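Putative dioxygenase (1H-3-hydroxy-4-oxoquinaldine 2,4-dioxygenase) (Mycobacteroides abscessus subsp. abscessus, PDB 6RA3) catalyses the ring-cleaving dioxygenation of the Pseudomonas quinolone signal PQS, forming N-octanoylanthranilate and carbon monoxide on an alpha/beta-hydrolase fold. Local coordinates at residues 95-98 / 99-102; 194-197 / 198-201. All blocks are in the same frame, centred on the assembly; numbering follows the deposited sequence.

In the fold
Interactions 1 and 2 each lie at the start of a helix, and their centres are about 12 Å apart. Trp100 joins them: reaching out from 99-102, it sets CZ3 3.6 Å from CD1 of Trp194 and CH2 3.7 Å from N of Pro197. Interaction 1 is close to the catalytic centre, since the side chains of Ala96 and of the active-site residue His246 are about 4 Å apart, and it contains His97, assigned to substrate binding. Interaction 2 lies farther from the active-site histidine. The side chain of Pro197 is about 7 Å from that of His97 and about 11 Å from that of His246; Trp100 links 194-201 to the neighbourhood of the substrate-binding histidine.

Interaction 1. Residues 95-98 / 99-102; sequences HAHG and GWAA
Gly99 N donates to Ala96 O over only 2.7 Å, closing the sharp turn that carries the chain from strand to helix. This is the nucleophile elbow of the alpha/beta-hydrolase fold. Ala96 occupies the nucleophile position and has the strained backbone expected there, with phi at 34°. Gly98 and Gly99 suit the bend because a side chain on the first would press on His95 O and one on the second on Ala96 O. Gly98 N bonds to His95 O at 2.8 Å. The helix then takes over: Ala102 N reaches Gly98 O at 3.0 Å in a nearly straight bond, lying in the carbonyl plane.

The looser side belongs to the two aromatic residues. Trp100 N bonds to His97 O at 3.1 Å, but approaches from above the carbonyl plane, while the edge of the indole at CD1 lies 3.2 Å from that same oxygen. In both residues CG is anti to the carbonyl carbon (chi1 -65° in Trp100), which sends the rings out side by side. They meet rim to rim with planes only 9° apart, and Trp100 NE1 makes a weak hydrogen bond of 3.3 Å to His97 ND1. Even this side is buried; the indole N-H finds a polar partner away from water and may help to hold the ring of a histidine assigned to substrate binding.

Outside the turn, His95 NE2 is hydrogen-bonded to His246 O. Phe131 meets the His97 ring, Tyr191 of helix 177-194 packs edge-to-face with Trp100, and Ala101 rests on Met74 of helix 71-84. Small Ala102 lets helix 99-109 lie close against Pro92 and Ala94 of strand 90-95.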
loop_
_atom_site.group_PDB
_atom_site.type_symbol
_atom_site.label_atom_id
_atom_site.label_comp_id
_atom_site.label_asym_id
_atom_site.label_seq_id
_atom_site.Cartn_x
_atom_site.Cartn_y
_atom_site.Cartn_z
ATOM N N HIS A 95 -8.709 18.086 -11.601
ATOM C CA HIS A 95 -7.643 18.364 -12.548
ATOM C C HIS A 95 -8.100 18.127 -13.981
ATOM O O HIS A 95 -8.684 17.080 -14.296
ATOM C CB HIS A 95 -6.416 17.512 -12.289
ATOM C CG HIS A 95 -5.338 17.735 -13.294
ATOM N ND1 HIS A 95 -5.117 16.876 -14.349
ATOM C CD2 HIS A 95 -4.443 18.741 -13.431
ATOM C CE1 HIS A 95 -4.109 17.326 -15.069
ATOM N NE2 HIS A 95 -3.683 18.456 -14.532
ATOM N N ALA A 96 -7.778 19.092 -14.846
ATOM C CA ALA A 96 -8.151 19.077 -16.255
ATOM C C ALA A 96 -9.505 18.411 -16.448
ATOM O O ALA A 96 -10.510 18.832 -15.869
ATOM C CB ALA A 96 -7.070 18.384 -17.083
ATOM N N HIS A 97 -9.548 17.347 -17.235
ATOM C CA HIS A 97 -10.845 16.875 -17.672
ATOM C C HIS A 97 -11.621 16.150 -16.587
ATOM O O HIS A 97 -12.814 15.901 -16.783
ATOM C CB HIS A 97 -10.638 16.067 -18.956
ATOM C CG HIS A 97 -10.056 16.918 -20.042
ATOM N ND1 HIS A 97 -10.820 17.812 -20.765
ATOM C CD2 HIS A 97 -8.774 17.120 -20.428
ATOM C CE1 HIS A 97 -10.038 18.470 -21.605
ATOM N NE2 HIS A 97 -8.793 18.075 -21.416
ATOM N N GLY A 98 -11.031 15.914 -15.405
ATOM C CA GLY A 98 -11.865 15.610 -14.251
ATOM C C GLY A 98 -12.851 16.723 -13.929
ATOM O O GLY A 98 -13.906 16.461 -13.327
ATOM N N GLY A 99 -12.546 17.963 -14.357
ATOM C CA GLY A 99 -13.497 19.065 -14.208
ATOM C C GLY A 99 -14.883 18.730 -14.708
ATOM O O GLY A 99 -15.887 19.182 -14.144
ATOM N N TRP A 100 -14.972 17.918 -15.769
ATOM C CA TRP A 100 -16.284 17.604 -16.301
ATOM C C TRP A 100 -17.119 16.849 -15.296
ATOM O O TRP A 100 -18.325 17.089 -15.194
ATOM C CB TRP A 100 -16.178 16.794 -17.599
ATOM C CG TRP A 100 -15.558 17.496 -18.741
ATOM C CD1 TRP A 100 -14.252 17.436 -19.133
ATOM C CD2 TRP A 100 -16.222 18.359 -19.683
ATOM N NE1 TRP A 100 -14.059 18.212 -20.259
ATOM C CE2 TRP A 100 -15.247 18.798 -20.607
ATOM C CE3 TRP A 100 -17.542 18.802 -19.833
ATOM C CZ2 TRP A 100 -15.551 19.660 -21.676
ATOM C CZ3 TRP A 100 -17.838 19.660 -20.909
ATOM C CH2 TRP A 100 -16.839 20.072 -21.799
ATOM N N ALA A 101 -16.512 15.882 -14.580
ATOM C CA ALA A 101 -17.243 15.146 -13.556
ATOM C C ALA A 101 -17.561 16.039 -12.368
ATOM O O ALA A 101 -18.657 15.963 -11.800
ATOM C CB ALA A 101 -16.430 13.935 -13.109
ATOM N N ALA A 102 -16.607 16.886 -11.983
ATOM C CA ALA A 102 -16.847 17.837 -10.889
ATOM C C ALA A 102 -18.081 18.701 -11.154
ATOM O O ALA A 102 -18.896 18.928 -10.252
ATOM C CB ALA A 102 -15.613 18.719 -10.687
#

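Interaction 2. Residues 194-197 / 198-201; sequences WGSP and MRRM
Trp194, the last residue of its helix, spreads one indole face over the side chain of Arg200. Arg200 CG sits 3.5 Å from the centroid of the five-membered ring, a CH-pi contact directly over the face. With CG anti to the backbone N (chi1 -158°), the arginine side chain sets out beneath the indole, and a bend at the next torsion runs it along the ring. The guanidinium therefore lies flat over the outer part of the six-membered ring, near CZ2 and CH2, with planes 21° apart, CZ lying off-centre at 4.4 Å from its centroid as a cation-pi pair. The carbonyl of Trp194 faces another way: its O is 3.3 Å from Arg199 CB and also lies near the plane of that arginine's guanidinium, at its edge.

Gly195 breaks the helix with a positive phi that glycine adopts easily, and its lack of a side chain lets Arg199 CD come close. Ser196 follows as the N-cap of the next helix. Its OG accepts a weak but straight bond from Arg199 N at 3.4 Å, while its O takes Arg200 N at 3.0 Å, so hydroxyl and carbonyl together serve two amides of the first turn. Pro197 fits the first helical position, where a missing N-H costs no helix bond and the ring already favours helical phi. Its O accepts from Met201 N at 2.8 Å, and Met201 CG lies 3.2 Å from the same oxygen.

Arg200 NH2 forms salt bridges with Glu104 and Asp107, which should balance its charge beside the indole. Helix 197-202 is thereby tied to helix 99-109, where Met201 meets Leu103. Met198 extends instead to Leu225, His226 and Phe229 of helix 221-232, so the short helix packs against both helices.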
loop_
_atom_site.group_PDB
_atom_site.type_symbol
_atom_site.label_atom_id
_atom_site.label_comp_id
_atom_site.label_asym_id
_atom_site.label_seq_id
_atom_site.Cartn_x
_atom_site.Cartn_y
_atom_site.Cartn_z
ATOM N N TRP A 194 -21.425 19.550 -25.200
ATOM C CA TRP A 194 -21.617 20.816 -24.504
ATOM C C TRP A 194 -21.058 21.998 -25.264
ATOM O O TRP A 194 -21.457 23.133 -24.983
ATOM C CB TRP A 194 -20.936 20.765 -23.121
ATOM C CG TRP A 194 -21.586 19.819 -22.224
ATOM C CD1 TRP A 194 -21.123 18.593 -21.857
ATOM C CD2 TRP A 194 -22.853 19.984 -21.589
ATOM N NE1 TRP A 194 -22.021 17.985 -21.032
ATOM C CE2 TRP A 194 -23.093 18.818 -20.839
ATOM C CE3 TRP A 194 -23.800 21.019 -21.557
ATOM C CZ2 TRP A 194 -24.251 18.642 -20.062
ATOM C CZ3 TRP A 194 -24.959 20.838 -20.790
ATOM C CH2 TRP A 194 -25.167 19.659 -20.051
ATOM N N GLY A 195 -20.150 21.750 -26.206
ATOM C CA GLY A 195 -19.415 22.784 -26.905
ATOM C C GLY A 195 -18.146 23.132 -26.173
ATOM O O GLY A 195 -17.040 23.040 -26.724
ATOM N N SER A 196 -18.299 23.525 -24.911
ATOM C CA SER A 196 -17.159 23.873 -24.075
ATOM C C SER A 196 -17.584 23.756 -22.617
ATOM O O SER A 196 -18.785 23.697 -22.314
ATOM C CB SER A 196 -16.647 25.293 -24.377
ATOM O OG SER A 196 -17.443 26.268 -23.718
ATOM N N PRO A 197 -16.622 23.714 -21.691
ATOM C CA PRO A 197 -16.987 23.659 -20.258
ATOM C C PRO A 197 -17.740 24.900 -19.773
ATOM O O PRO A 197 -18.594 24.800 -18.878
ATOM C CB PRO A 197 -15.628 23.518 -19.558
ATOM C CG PRO A 197 -14.608 23.274 -20.639
ATOM C CD PRO A 197 -15.171 23.856 -21.895
ATOM N N MET A 198 -17.450 26.074 -20.340
ATOM C CA MET A 198 -18.181 27.280 -19.950
ATOM C C MET A 198 -19.656 27.163 -20.300
ATOM O O MET A 198 -20.527 27.542 -19.500
ATOM C CB MET A 198 -17.564 28.498 -20.612
ATOM C CG MET A 198 -16.201 28.851 -20.031
ATOM S SD MET A 198 -15.449 30.290 -20.798
ATOM C CE MET A 198 -14.235 30.848 -19.581
ATOM N N ARG A 199 -19.964 26.621 -21.480
ATOM C CA ARG A 199 -21.358 26.373 -21.820
ATOM C C ARG A 199 -21.960 25.328 -20.891
ATOM O O ARG A 199 -23.119 25.453 -20.465
ATOM C CB ARG A 199 -21.474 25.961 -23.292
ATOM C CG ARG A 199 -21.294 27.147 -24.251
ATOM C CD ARG A 199 -21.317 26.738 -25.722
ATOM N NE ARG A 199 -22.621 26.223 -26.153
ATOM C CZ ARG A 199 -23.702 26.976 -26.368
ATOM N NH1 ARG A 199 -23.656 28.291 -26.181
ATOM N NH2 ARG A 199 -24.840 26.412 -26.760
ATOM N N ARG A 200 -21.183 24.297 -20.536
ATOM C CA ARG A 200 -21.675 23.359 -19.531
ATOM C C ARG A 200 -22.009 24.102 -18.234
ATOM O O ARG A 200 -23.073 23.878 -17.636
ATOM C CB ARG A 200 -20.654 22.234 -19.292
ATOM C CG ARG A 200 -21.274 20.954 -18.678
ATOM C CD ARG A 200 -21.538 21.054 -17.158
ATOM N NE ARG A 200 -22.366 19.946 -16.664
ATOM C CZ ARG A 200 -23.675 20.016 -16.432
ATOM N NH1 ARG A 200 -24.331 21.155 -16.617
ATOM N NH2 ARG A 200 -24.332 18.939 -16.012
ATOM N N MET A 201 -21.136 25.026 -17.810
ATOM C CA MET A 201 -21.375 25.774 -16.565
ATOM C C MET A 201 -22.642 26.629 -16.630
ATOM O O MET A 201 -23.392 26.715 -15.643
ATOM C CB MET A 201 -20.181 26.663 -16.241
ATOM C CG MET A 201 -18.926 25.889 -15.912
ATOM S SD MET A 201 -17.634 26.937 -15.304
ATOM C CE MET A 201 -16.300 26.882 -16.472
#